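Local coordinates for protein cytosine deaminase (PDB 4R85) that binds 5-methylcytosine beside an iron(II) ion and, as an amidohydrolase-fold deaminase, probably hydrolyses it to thymine and cytosine to uracil, at residues A[219-224]-A[263-268]; A[243-248]-A[255-260]. All blocks are in the same frame, centred on the assembly; numbering follows the deposited sequence.

In the fold
Following the chain from the N terminus, strand 205-209, which ends at the iron ligand H209, leads through a loop into helix 220-231, where contact 1 begins. Strand 237-240 comes next, followed by the segment 243-248, a 3-10 turn up to residue 247 and the start of contact 2. Contact 2 closes a short loop of six residues, bringing this segment against helix 250-263. The same helix runs into strand 266-269, where contact 1 closes a loop of 38 residues that holds all of contact 2. Contact 2 thus stays within one beta-alpha unit of the TIM-like barrel, whereas contact 1 spans that unit, joining the helix before it to the strand after it. Their centres lie about 9 Å apart.

Contact 1: A[219-224]-A[263-268]; sequences RFLEVL and SGINFI
I265 and F267, which bracket the start of strand 266-269, both bring apolar groups against L221 on the first turn of helix 220-231. Just before them, S263 ends helix 250-263 and G264 leaves it with positive phi. The S263 hydroxyl accepts the backbone N-H of I265 in an ST turn, at 3.3 Å from I265 N to S263 OG and almost straight (172°). This bond spans the chain's exit from the helix, just before the first contacting residue. I265 sends out an extended ethyl arm, and its CD1 lies 4.0 Å from L221 CD1. N266 turns to the other side of the strand, where its amide oxygen bonds N302. F267 comes next, its ring meeting the leucine mainly through CE1: L221 CD2 sits in the ring plane at the edge, 3.8 Å from F267 CE1, and L221 CD1 is 3.9 Å from that same F267 CE1. With CG anti to the backbone N (chi1 177°), L221 carries its two methyls forward from the helix, one facing both partners and the other facing the ring. No hydrogen bond joins the two segments. Around this apolar contact, L256 and L260 of helix 250-263 also pack on L221, A225 and A228 of helix 220-231 touch I265, and strand 266-269 runs parallel between strands 237-240 and 303-305 of the barrel.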
ATOM      1  N   ARG A 219      -2.432  26.380  11.702  1.00  9.78           N
ATOM      2  CA  ARG A 219      -2.172  25.952  13.076  1.00 15.78           C
ATOM      3  C   ARG A 219      -3.438  25.955  13.935  1.00 14.59           C
ATOM      4  O   ARG A 219      -3.431  26.410  15.076  1.00 13.58           O
ATOM      5  CB  ARG A 219      -1.097  26.848  13.706  1.00 13.01           C
ATOM      6  CG  ARG A 219       0.285  26.715  13.062  1.00 15.11           C
ATOM      7  CD  ARG A 219       1.270  27.742  13.634  1.00 18.35           C
ATOM      8  NE  ARG A 219       2.612  27.585  13.076  1.00 17.98           N
ATOM      9  CZ  ARG A 219       3.700  28.179  13.563  1.00 17.59           C
ATOM     10  NH1 ARG A 219       4.883  27.993  12.983  1.00 18.12           N
ATOM     11  NH2 ARG A 219       3.601  28.976  14.617  1.00 17.76           N
ATOM     12  N   PHE A 220      -4.533  25.446  13.393  1.00 10.75           N
ATOM     13  CA  PHE A 220      -5.757  25.375  14.178  1.00 11.52           C
ATOM     14  C   PHE A 220      -5.709  24.266  15.225  1.00 11.71           C
ATOM     15  O   PHE A 220      -6.456  24.290  16.196  1.00 10.01           O
ATOM     16  CB  PHE A 220      -6.968  25.289  13.245  1.00 12.20           C
ATOM     17  CG  PHE A 220      -7.095  26.504  12.384  1.00 12.81           C
ATOM     18  CD1 PHE A 220      -6.557  26.528  11.105  1.00 12.39           C
ATOM     19  CD2 PHE A 220      -7.651  27.667  12.895  1.00 10.82           C
ATOM     20  CE1 PHE A 220      -6.634  27.678  10.331  1.00 13.68           C
ATOM     21  CE2 PHE A 220      -7.732  28.817  12.121  1.00 10.78           C
ATOM     22  CZ  PHE A 220      -7.213  28.819  10.841  1.00 12.18           C
ATOM     23  N   LEU A 221      -4.803  23.311  15.029  1.00  9.00           N
ATOM     24  CA  LEU A 221      -4.590  22.256  16.011  1.00 10.70           C
ATOM     25  C   LEU A 221      -4.330  22.820  17.414  1.00 11.60           C
ATOM     26  O   LEU A 221      -4.896  22.322  18.391  1.00 11.41           O
ATOM     27  CB  LEU A 221      -3.424  21.354  15.578  1.00 10.18           C
ATOM     28  CG  LEU A 221      -3.087  20.253  16.586  1.00 12.35           C
ATOM     29  CD1 LEU A 221      -4.300  19.344  16.820  1.00 13.32           C
ATOM     30  CD2 LEU A 221      -1.900  19.441  16.070  1.00 11.46           C
ATOM     31  N   GLU A 222      -3.495  23.856  17.522  1.00 11.26           N
ATOM     32  CA  GLU A 222      -3.214  24.449  18.841  1.00 14.23           C
ATOM     33  C   GLU A 222      -4.474  25.016  19.492  1.00 14.71           C
ATOM     34  O   GLU A 222      -4.632  24.946  20.704  1.00 11.21           O
ATOM     35  CB  GLU A 222      -2.119  25.522  18.777  1.00 11.12           C
ATOM     36  CG  GLU A 222      -2.527  26.816  18.041  1.00 16.94           C
ATOM     37  CD  GLU A 222      -1.424  27.875  18.014  1.00 23.66           C
ATOM     38  OE1 GLU A 222      -1.754  29.088  17.989  1.00 20.16           O
ATOM     39  OE2 GLU A 222      -0.231  27.494  17.991  1.00 18.93           O
ATOM     40  N   VAL A 223      -5.371  25.582  18.688  1.00 11.26           N
ATOM     41  CA  VAL A 223      -6.600  26.154  19.234  1.00 10.11           C
ATOM     42  C   VAL A 223      -7.502  25.046  19.760  1.00 10.14           C
ATOM     43  O   VAL A 223      -8.069  25.150  20.844  1.00 12.51           O
ATOM     44  CB  VAL A 223      -7.370  26.977  18.174  1.00 14.14           C
ATOM     45  CG1 VAL A 223      -8.613  27.610  18.799  1.00 15.93           C
ATOM     46  CG2 VAL A 223      -6.463  28.040  17.596  1.00 14.28           C
ATOM     47  N   LEU A 224      -7.620  23.976  18.984  1.00 10.69           N
ATOM     48  CA  LEU A 224      -8.448  22.845  19.368  1.00  9.93           C
ATOM     49  C   LEU A 224      -7.914  22.162  20.636  1.00 12.82           C
ATOM     50  O   LEU A 224      -8.675  21.871  21.570  1.00 10.41           O
ATOM     51  CB  LEU A 224      -8.512  21.842  18.209  1.00 12.02           C
ATOM     52  CG  LEU A 224      -9.277  20.540  18.472  1.00 15.96           C
ATOM     53  CD1 LEU A 224     -10.749  20.829  18.700  1.00 17.95           C
ATOM     54  CD2 LEU A 224      -9.100  19.548  17.326  1.00 16.11           C
ATOM     55  N   SER A 263      -3.146  18.016  26.624  1.00 14.65           N
ATOM     56  CA  SER A 263      -4.560  18.128  26.251  1.00 15.34           C
ATOM     57  C   SER A 263      -5.282  16.782  26.299  1.00 15.80           C
ATOM     58  O   SER A 263      -6.486  16.714  26.569  1.00 15.84           O
ATOM     59  CB  SER A 263      -4.698  18.725  24.852  1.00 14.97           C
ATOM     60  OG  SER A 263      -4.358  17.761  23.865  1.00 14.13           O
ATOM     61  N   GLY A 264      -4.545  15.715  26.017  1.00 14.34           N
ATOM     62  CA  GLY A 264      -5.097  14.374  26.047  1.00 16.27           C
ATOM     63  C   GLY A 264      -5.921  14.009  24.823  1.00 16.53           C
ATOM     64  O   GLY A 264      -6.555  12.955  24.815  1.00 15.11           O
ATOM     65  N   ILE A 265      -5.906  14.850  23.786  1.00 12.04           N
ATOM     66  CA  ILE A 265      -6.699  14.559  22.584  1.00 16.28           C
ATOM     67  C   ILE A 265      -6.126  13.419  21.741  1.00 16.15           C
ATOM     68  O   ILE A 265      -4.953  13.055  21.885  1.00 15.41           O
ATOM     69  CB  ILE A 265      -6.915  15.803  21.683  1.00 10.80           C
ATOM     70  CG1 ILE A 265      -5.629  16.195  20.944  1.00 11.07           C
ATOM     71  CG2 ILE A 265      -7.492  16.961  22.489  1.00 13.76           C
ATOM     72  CD1 ILE A 265      -5.834  17.313  19.914  1.00 15.28           C
ATOM     73  N   ASN A 266      -6.968  12.863  20.869  1.00 11.46           N
ATOM     74  CA  ASN A 266      -6.577  11.773  19.982  1.00 13.68           C
ATOM     75  C   ASN A 266      -6.289  12.300  18.587  1.00 12.49           C
ATOM     76  O   ASN A 266      -6.717  13.395  18.236  1.00 10.53           O
ATOM     77  CB  ASN A 266      -7.695  10.722  19.884  1.00 10.26           C
ATOM     78  CG  ASN A 266      -8.099  10.162  21.238  1.00 16.88           C
ATOM     79  OD1 ASN A 266      -7.450   9.263  21.766  1.00 17.24           O
ATOM     80  ND2 ASN A 266      -9.181  10.684  21.794  1.00 17.77           N
ATOM     81  N   PHE A 267      -5.567  11.509  17.801  1.00 12.67           N
ATOM     82  CA  PHE A 267      -5.233  11.862  16.429  1.00 12.50           C
ATOM     83  C   PHE A 267      -5.610  10.746  15.469  1.00 14.23           C
ATOM     84  O   PHE A 267      -5.408   9.570  15.755  1.00 11.82           O
ATOM     85  CB  PHE A 267      -3.736  12.169  16.305  1.00 10.23           C
ATOM     86  CG  PHE A 267      -3.338  13.454  16.963  1.00 15.34           C
ATOM     87  CD1 PHE A 267      -3.098  14.585  16.203  1.00 13.70           C
ATOM     88  CD2 PHE A 267      -3.241  13.541  18.348  1.00 11.53           C
ATOM     89  CE1 PHE A 267      -2.740  15.774  16.807  1.00 17.71           C
ATOM     90  CE2 PHE A 267      -2.908  14.732  18.959  1.00 15.07           C
ATOM     91  CZ  PHE A 267      -2.643  15.845  18.188  1.00 14.49           C
ATOM     92  N   ILE A 268      -6.166  11.114  14.319  1.00 10.34           N
ATOM     93  CA  ILE A 268      -6.403  10.132  13.273  1.00 10.38           C
ATOM     94  C   ILE A 268      -5.639  10.541  12.017  1.00 14.40           C
ATOM     95  O   ILE A 268      -5.675  11.702  11.610  1.00 13.81           O
ATOM     96  CB  ILE A 268      -7.907   9.967  12.975  1.00 14.70           C
ATOM     97  CG1 ILE A 268      -8.628   9.356  14.194  1.00 13.38           C
ATOM     98  CG2 ILE A 268      -8.115   9.094  11.735  1.00 12.60           C
ATOM     99  CD1 ILE A 268     -10.142   9.319  14.041  1.00 16.50           C
TER

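Contact 2: A[243-248]-A[255-260]; sequences CAMGSY and KLFRLL
The Y248 ring packs against the 3-10 turn that precedes it and meets L256 obliquely. M245 CA stands over the centre of one face, 3.5 Å above the plane, with A244 C over the same face but offset toward the rim. The L256 contact is made by its CD2, 3.6 Å from Y248 CE2, and the phenol oxygen is held by the carbonyl of S218. The F257 ring is met at its edge: M245 SD lies near the ring plane, 3.9 Å from F257 CE2. This is a Met-aromatic contact made at the rim, with M245 SD 5.2 Å from the F257 ring centroid. These contacts belong to a strand-loop-helix passage of the TIM-like barrel, in which the turn after strand 237-240 folds back on the helix that follows. The M245 chain runs out extended through its first two torsions (chi1 -170°) and bends at chi3 (-60°), which places the sulfur beside the phenylalanine and turns the terminal methyl toward L260. There M245 CE and L260 CD1 meet tip to tip at 4.0 Å. L256, one helical turn before L260, meets Y248, just past the 3-10 turn, instead. L296 of helix 293-298 packs against both F257 and L260, and the carbonyl of M245 accepts a hydrogen bond from R292.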
ATOM      1  N   CYS A 243      -2.490  17.200   8.589  1.00  9.71           N
ATOM      2  CA  CYS A 243      -1.454  17.114   7.558  1.00 11.50           C
ATOM      3  C   CYS A 243      -0.406  18.225   7.662  1.00 15.15           C
ATOM      4  O   CYS A 243       0.785  17.996   7.418  1.00 13.05           O
ATOM      5  CB  CYS A 243      -2.086  17.137   6.166  1.00 10.86           C
ATOM      6  SG  CYS A 243      -3.295  15.811   5.923  1.00 16.73           S
ATOM      7  N   ALA A 244      -0.852  19.429   8.003  1.00  9.98           N
ATOM      8  CA  ALA A 244       0.074  20.556   8.152  1.00 11.44           C
ATOM      9  C   ALA A 244       1.194  20.271   9.164  1.00 12.74           C
ATOM     10  O   ALA A 244       2.295  20.806   9.038  1.00  9.12           O
ATOM     11  CB  ALA A 244      -0.689  21.824   8.536  1.00 12.38           C
ATOM     12  N   MET A 245       0.923  19.442  10.171  1.00 11.82           N
ATOM     13  CA  MET A 245       1.968  19.118  11.137  1.00 10.90           C
ATOM     14  C   MET A 245       3.183  18.486  10.443  1.00 11.59           C
ATOM     15  O   MET A 245       4.318  18.700  10.847  1.00 11.91           O
ATOM     16  CB  MET A 245       1.455  18.207  12.255  1.00 11.00           C
ATOM     17  CG  MET A 245       2.463  18.071  13.385  1.00 13.35           C
ATOM     18  SD  MET A 245       2.146  16.618  14.406  1.00 17.88           S
ATOM     19  CE  MET A 245       0.498  17.007  14.957  1.00 13.27           C
ATOM     20  N   GLY A 246       2.944  17.732   9.376  1.00 13.70           N
ATOM     21  CA  GLY A 246       4.040  17.194   8.585  1.00 14.36           C
ATOM     22  C   GLY A 246       4.873  18.240   7.855  1.00 17.50           C
ATOM     23  O   GLY A 246       5.906  17.915   7.270  1.00 18.66           O
ATOM     24  N   SER A 247       4.434  19.498   7.889  1.00 10.60           N
ATOM     25  CA  SER A 247       5.227  20.586   7.333  1.00 11.30           C
ATOM     26  C   SER A 247       5.591  21.675   8.361  1.00 12.11           C
ATOM     27  O   SER A 247       6.159  22.704   7.984  1.00 13.26           O
ATOM     28  CB  SER A 247       4.482  21.224   6.147  1.00 16.30           C
ATOM     29  OG  SER A 247       4.234  20.260   5.127  1.00 14.36           O
ATOM     30  N   TYR A 248       5.263  21.473   9.644  1.00 10.63           N
ATOM     31  CA  TYR A 248       5.487  22.531  10.642  1.00 11.72           C
ATOM     32  C   TYR A 248       6.957  22.870  10.823  1.00 12.57           C
ATOM     33  O   TYR A 248       7.842  22.024  10.659  1.00 13.43           O
ATOM     34  CB  TYR A 248       4.928  22.172  12.034  1.00 13.45           C
ATOM     35  CG  TYR A 248       3.439  22.362  12.211  1.00  9.14           C
ATOM     36  CD1 TYR A 248       2.689  23.082  11.281  1.00 11.29           C
ATOM     37  CD2 TYR A 248       2.782  21.822  13.312  1.00 11.59           C
ATOM     38  CE1 TYR A 248       1.323  23.242  11.447  1.00 14.93           C
ATOM     39  CE2 TYR A 248       1.418  21.978  13.487  1.00 11.59           C
ATOM     40  CZ  TYR A 248       0.696  22.687  12.549  1.00 12.35           C
ATOM     41  OH  TYR A 248      -0.663  22.839  12.724  1.00 11.51           O
ATOM     42  N   LYS A 255       7.516  22.578  20.664  1.00 13.83           N
ATOM     43  CA  LYS A 255       6.781  23.317  21.686  1.00 15.03           C
ATOM     44  C   LYS A 255       5.327  22.861  21.736  1.00 15.31           C
ATOM     45  O   LYS A 255       4.757  22.675  22.815  1.00 15.52           O
ATOM     46  CB  LYS A 255       6.830  24.823  21.405  1.00 16.43           C
ATOM     47  CG  LYS A 255       5.973  25.638  22.373  1.00 23.66           C
ATOM     48  CD  LYS A 255       5.771  27.069  21.912  1.00 36.49           C
ATOM     49  CE  LYS A 255       4.480  27.240  21.123  1.00 35.34           C
ATOM     50  NZ  LYS A 255       3.301  27.561  21.993  1.00 32.86           N
ATOM     51  N   LEU A 256       4.727  22.716  20.556  1.00 11.96           N
ATOM     52  CA  LEU A 256       3.337  22.288  20.422  1.00 10.71           C
ATOM     53  C   LEU A 256       3.056  20.926  21.069  1.00 13.26           C
ATOM     54  O   LEU A 256       1.988  20.719  21.649  1.00 13.70           O
ATOM     55  CB  LEU A 256       2.947  22.243  18.944  1.00 13.72           C
ATOM     56  CG  LEU A 256       1.528  21.800  18.582  1.00 13.32           C
ATOM     57  CD1 LEU A 256       0.456  22.741  19.182  1.00 11.72           C
ATOM     58  CD2 LEU A 256       1.385  21.715  17.075  1.00 11.70           C
ATOM     59  N   PHE A 257       4.008  19.999  20.964  1.00 12.11           N
ATOM     60  CA  PHE A 257       3.824  18.650  21.525  1.00 12.42           C
ATOM     61  C   PHE A 257       3.557  18.655  23.031  1.00 13.45           C
ATOM     62  O   PHE A 257       2.927  17.742  23.564  1.00 15.01           O
ATOM     63  CB  PHE A 257       5.038  17.755  21.221  1.00 14.11           C
ATOM     64  CG  PHE A 257       4.841  16.859  20.031  1.00 16.78           C
ATOM     65  CD1 PHE A 257       5.129  15.507  20.114  1.00 18.13           C
ATOM     66  CD2 PHE A 257       4.351  17.368  18.837  1.00 14.84           C
ATOM     67  CE1 PHE A 257       4.944  14.672  19.035  1.00 13.29           C
ATOM     68  CE2 PHE A 257       4.171  16.543  17.736  1.00 16.64           C
ATOM     69  CZ  PHE A 257       4.468  15.192  17.834  1.00 13.12           C
ATOM     70  N   ARG A 258       4.046  19.669  23.726  1.00 15.74           N
ATOM     71  CA  ARG A 258       3.794  19.748  25.157  1.00 18.01           C
ATOM     72  C   ARG A 258       2.306  19.962  25.427  1.00 17.58           C
ATOM     73  O   ARG A 258       1.729  19.333  26.311  1.00 12.76           O
ATOM     74  CB  ARG A 258       4.652  20.850  25.772  1.00 19.02           C
ATOM     75  CG  ARG A 258       6.143  20.595  25.554  1.00 25.24           C
ATOM     76  CD  ARG A 258       6.989  21.815  25.873  1.00 26.67           C
ATOM     77  NE  ARG A 258       7.075  22.053  27.309  1.00 27.26           N
ATOM     78  CZ  ARG A 258       7.936  21.436  28.114  1.00 25.03           C
ATOM     79  NH1 ARG A 258       7.950  21.710  29.413  1.00 30.21           N
ATOM     80  NH2 ARG A 258       8.772  20.534  27.626  1.00 26.28           N
ATOM     81  N   LEU A 259       1.689  20.848  24.651  1.00 18.06           N
ATOM     82  CA  LEU A 259       0.249  21.075  24.731  1.00 11.12           C
ATOM     83  C   LEU A 259      -0.501  19.825  24.278  1.00 13.61           C
ATOM     84  O   LEU A 259      -1.497  19.435  24.887  1.00 14.91           O
ATOM     85  CB  LEU A 259      -0.155  22.245  23.821  1.00 11.76           C
ATOM     86  CG  LEU A 259      -1.662  22.432  23.603  1.00 10.74           C
ATOM     87  CD1 LEU A 259      -2.400  22.574  24.938  1.00 11.15           C
ATOM     88  CD2 LEU A 259      -1.923  23.647  22.705  1.00 10.57           C
ATOM     89  N   LEU A 260      -0.029  19.201  23.200  1.00 10.56           N
ATOM     90  CA  LEU A 260      -0.743  18.056  22.645  1.00 13.64           C
ATOM     91  C   LEU A 260      -0.830  16.946  23.685  1.00 17.32           C
ATOM     92  O   LEU A 260      -1.895  16.360  23.882  1.00 14.92           O
ATOM     93  CB  LEU A 260      -0.086  17.548  21.360  1.00 11.92           C
ATOM     94  CG  LEU A 260      -0.088  18.494  20.156  1.00 14.75           C
ATOM     95  CD1 LEU A 260       0.423  17.773  18.907  1.00 15.35           C
ATOM     96  CD2 LEU A 260      -1.498  19.061  19.896  1.00 15.00           C
TER